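Local coordinates for spike protein P1 (Pseudoalteromonas phage pm2, PDB 2VVE), which serves as the receptor-binding spike at the fivefold vertices of the virion, attached to the capsid by its N-terminal part and recognising the host receptor through its C-terminal part, at residues S130-V135 with E233-D238. Residues are numbered along the deposited sequence; the frame is centred on the assembly and turned at random.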
ATOM      1  N   SER A 130       0.596  12.853  32.924  1.00 15.50           N
ATOM      2  CA  SER A 130      -0.663  13.027  33.658  1.00 17.11           C
ATOM      3  C   SER A 130      -1.865  12.565  32.843  1.00 20.83           C
ATOM      4  O   SER A 130      -2.072  13.020  31.718  1.00 19.71           O
ATOM      5  CB  SER A 130      -0.851  14.495  34.055  1.00 20.14           C
ATOM      6  OG  SER A 130      -2.126  14.704  34.651  1.00 26.24           O
ATOM      7  N   LEU A 131      -2.654  11.664  33.428  1.00 14.93           N
ATOM      8  CA  LEU A 131      -3.941  11.271  32.867  1.00 15.33           C
ATOM      9  C   LEU A 131      -5.035  11.624  33.861  1.00 19.43           C
ATOM     10  O   LEU A 131      -4.994  11.211  35.026  1.00 20.75           O
ATOM     11  CB  LEU A 131      -3.964   9.772  32.542  1.00 21.86           C
ATOM     12  CG  LEU A 131      -5.171   9.174  31.805  1.00 17.19           C
ATOM     13  CD1 LEU A 131      -5.391   9.825  30.444  1.00 16.62           C
ATOM     14  CD2 LEU A 131      -4.992   7.671  31.632  1.00 16.96           C
ATOM     15  N   LYS A 132      -6.018  12.380  33.390  1.00 13.58           N
ATOM     16  CA  LYS A 132      -7.059  12.906  34.256  1.00 14.28           C
ATOM     17  C   LYS A 132      -8.450  12.534  33.784  1.00 19.18           C
ATOM     18  O   LYS A 132      -8.657  12.205  32.617  1.00 17.14           O
ATOM     19  CB  LYS A 132      -6.960  14.426  34.332  1.00 17.20           C
ATOM     20  CG  LYS A 132      -5.727  14.962  35.045  1.00 22.03           C
ATOM     21  CD  LYS A 132      -5.723  16.480  34.963  1.00 25.34           C
ATOM     22  CE  LYS A 132      -4.451  17.090  35.545  1.00 21.14           C
ATOM     23  NZ  LYS A 132      -4.389  18.573  35.295  1.00 32.45           N
ATOM     24  N   ALA A 133      -9.407  12.585  34.707  1.00 10.17           N
ATOM     25  CA  ALA A 133     -10.813  12.519  34.339  1.00 15.23           C
ATOM     26  C   ALA A 133     -11.642  13.427  35.226  1.00 16.80           C
ATOM     27  O   ALA A 133     -11.368  13.554  36.428  1.00 19.23           O
ATOM     28  CB  ALA A 133     -11.333  11.094  34.412  1.00 11.36           C
ATOM     29  N   ARG A 134     -12.652  14.047  34.620  1.00 16.05           N
ATOM     30  CA  ARG A 134     -13.698  14.755  35.337  1.00 17.56           C
ATOM     31  C   ARG A 134     -14.767  13.708  35.667  1.00 19.57           C
ATOM     32  O   ARG A 134     -15.354  13.080  34.773  1.00 16.45           O
ATOM     33  CB  ARG A 134     -14.254  15.904  34.477  1.00 17.48           C
ATOM     34  CG  ARG A 134     -15.457  16.617  35.074  1.00 22.15           C
ATOM     35  CD  ARG A 134     -15.968  17.736  34.173  1.00 17.03           C
ATOM     36  NE  ARG A 134     -17.042  18.469  34.839  1.00 28.33           N
ATOM     37  CZ  ARG A 134     -17.522  19.640  34.431  1.00 48.56           C
ATOM     38  NH1 ARG A 134     -18.494  20.227  35.117  1.00 40.29           N
ATOM     39  NH2 ARG A 134     -17.031  20.228  33.345  1.00 43.14           N
ATOM     40  N   VAL A 135     -14.979  13.488  36.960  1.00 19.69           N
ATOM     41  CA  VAL A 135     -15.748  12.337  37.414  1.00 15.10           C
ATOM     42  C   VAL A 135     -16.957  12.792  38.224  1.00 13.50           C
ATOM     43  O   VAL A 135     -16.837  13.614  39.135  1.00 20.71           O
ATOM     44  CB  VAL A 135     -14.857  11.339  38.236  1.00 18.87           C
ATOM     45  CG1 VAL A 135     -15.661  10.170  38.704  1.00 17.66           C
ATOM     46  CG2 VAL A 135     -13.693  10.831  37.406  1.00 12.01           C
ATOM     47  N   GLU A 233     -15.471  13.435  31.407  1.00 18.96           N
ATOM     48  CA  GLU A 233     -14.416  13.716  30.446  1.00 19.57           C
ATOM     49  C   GLU A 233     -13.137  13.003  30.874  1.00 16.11           C
ATOM     50  O   GLU A 233     -12.775  13.042  32.037  1.00 16.31           O
ATOM     51  CB  GLU A 233     -14.178  15.229  30.383  1.00 19.73           C
ATOM     52  CG  GLU A 233     -13.276  15.688  29.248  1.00 26.31           C
ATOM     53  CD  GLU A 233     -12.811  17.129  29.416  1.00 41.75           C
ATOM     54  OE1 GLU A 233     -13.167  17.775  30.434  1.00 42.36           O
ATOM     55  OE2 GLU A 233     -12.079  17.607  28.528  1.00 48.97           O
ATOM     56  N   VAL A 234     -12.489  12.313  29.941  1.00 12.09           N
ATOM     57  CA  VAL A 234     -11.159  11.748  30.175  1.00 14.06           C
ATOM     58  C   VAL A 234     -10.196  12.501  29.250  1.00 12.76           C
ATOM     59  O   VAL A 234     -10.402  12.556  28.027  1.00 15.68           O
ATOM     60  CB  VAL A 234     -11.097  10.227  29.906  1.00 18.76           C
ATOM     61  CG1 VAL A 234      -9.685   9.688  30.229  1.00 15.35           C
ATOM     62  CG2 VAL A 234     -12.186   9.485  30.720  1.00 14.92           C
ATOM     63  N   TYR A 235      -9.148  13.071  29.837  1.00 15.06           N
ATOM     64  CA  TYR A 235      -8.305  14.032  29.111  1.00 13.45           C
ATOM     65  C   TYR A 235      -6.911  14.120  29.703  1.00 18.25           C
ATOM     66  O   TYR A 235      -6.614  13.520  30.737  1.00 18.23           O
ATOM     67  CB  TYR A 235      -8.965  15.425  29.137  1.00 14.76           C
ATOM     68  CG  TYR A 235      -9.036  16.046  30.517  1.00 14.63           C
ATOM     69  CD1 TYR A 235      -8.048  16.940  30.956  1.00 16.49           C
ATOM     70  CD2 TYR A 235     -10.071  15.723  31.401  1.00 13.74           C
ATOM     71  CE1 TYR A 235      -8.093  17.497  32.227  1.00 21.54           C
ATOM     72  CE2 TYR A 235     -10.121  16.282  32.681  1.00 19.51           C
ATOM     73  CZ  TYR A 235      -9.127  17.169  33.083  1.00 19.81           C
ATOM     74  OH  TYR A 235      -9.170  17.716  34.347  1.00 22.71           O
ATOM     75  N   SER A 236      -6.054  14.887  29.037  1.00 16.01           N
ATOM     76  CA  SER A 236      -4.771  15.250  29.604  1.00 18.24           C
ATOM     77  C   SER A 236      -4.443  16.669  29.163  1.00 20.33           C
ATOM     78  O   SER A 236      -4.642  17.009  28.000  1.00 17.69           O
ATOM     79  CB  SER A 236      -3.687  14.287  29.124  1.00 17.62           C
ATOM     80  OG  SER A 236      -2.408  14.654  29.634  1.00 21.54           O
ATOM     81  N   ASP A 237      -3.963  17.486  30.094  1.00 21.35           N
ATOM     82  CA  ASP A 237      -3.404  18.797  29.738  1.00 20.90           C
ATOM     83  C   ASP A 237      -1.886  18.803  29.914  1.00 20.59           C
ATOM     84  O   ASP A 237      -1.251  19.850  29.878  1.00 19.78           O
ATOM     85  CB  ASP A 237      -4.078  19.942  30.495  1.00 25.44           C
ATOM     86  CG  ASP A 237      -4.297  19.640  31.958  1.00 42.76           C
ATOM     87  OD1 ASP A 237      -3.526  18.852  32.550  1.00 38.02           O
ATOM     88  OD2 ASP A 237      -5.257  20.201  32.515  1.00 30.04           O
ATOM     89  N   ASP A 238      -1.322  17.611  30.083  1.00 16.72           N
ATOM     90  CA  ASP A 238       0.121  17.420  30.107  1.00 18.54           C
ATOM     91  C   ASP A 238       0.696  17.726  28.717  1.00 14.20           C
ATOM     92  O   ASP A 238       0.279  17.112  27.729  1.00 16.08           O
ATOM     93  CB  ASP A 238       0.431  15.973  30.478  1.00 14.87           C
ATOM     94  CG  ASP A 238       1.906  15.739  30.776  1.00 22.30           C
ATOM     95  OD1 ASP A 238       2.772  16.277  30.059  1.00 25.35           O
ATOM     96  OD2 ASP A 238       2.201  14.998  31.733  1.00 26.73           O
TER
HETATM   97  O   HOH W   1      -3.273  16.229  32.534  1.00 27.26           O
HETATM   98  O   HOH W   2     -15.734  18.602  30.866  1.00 40.46           O
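Glu233 pairs with Arg134 as an antiparallel hydrogen-bonded pair. Arg134 N gives a hydrogen bond to Glu233 O at 2.8 Å; the return bond from Glu233 N is weak. Both side chains leave the same face; Arg134 leads away at its end, and a water bridges the gap, donating to Glu233 OE1 and accepting from Arg134 NH2. The guanidinium has firmer partners beyond, a salt bridge to Asp188 and a hydrogen bond to Asp185 O. Val234 faces the buried side with Ala133, and its CG2 lies 4.1 Å from Ala133 CB. Phe157 covers both from the opposing sheet. These are the two middle strands of a four-stranded antiparallel sheet, flanked by 88-91 and 189-195, in a jelly-roll-like beta sandwich. Tyr235 and Lys132 exchange two backbone bonds, Lys132 N to Tyr235 O and Tyr235 N to Lys132 O. With CG between the backbone N and the carbonyl carbon (chi1 66°), the Tyr235 side chain comes back toward strand 130-135, and Lys132 CB sits over one ring face, offset toward the rim, 4.0 Å from the centroid, in a CH-pi contact. The lysine chain runs on extended past Tyr235 OH. Ser236 OG donates to Ser130 O at 2.7 Å and accepts from Asp238 N, forming an ST turn where the strand ends. Asp237 takes the lysine tip in a salt bridge, with Lys132 NZ 2.9 Å from the syn side of Asp237 OD1. A water accepts from Asp237 N and bonds Ser130 OG, which also hydrogen-bonds Asp192 OD1. Asp238 divides its carboxylate: OD2 accepts from Ser130 N at 2.9 Å, while OD1 N-caps helix 239-242 at Leu240 N.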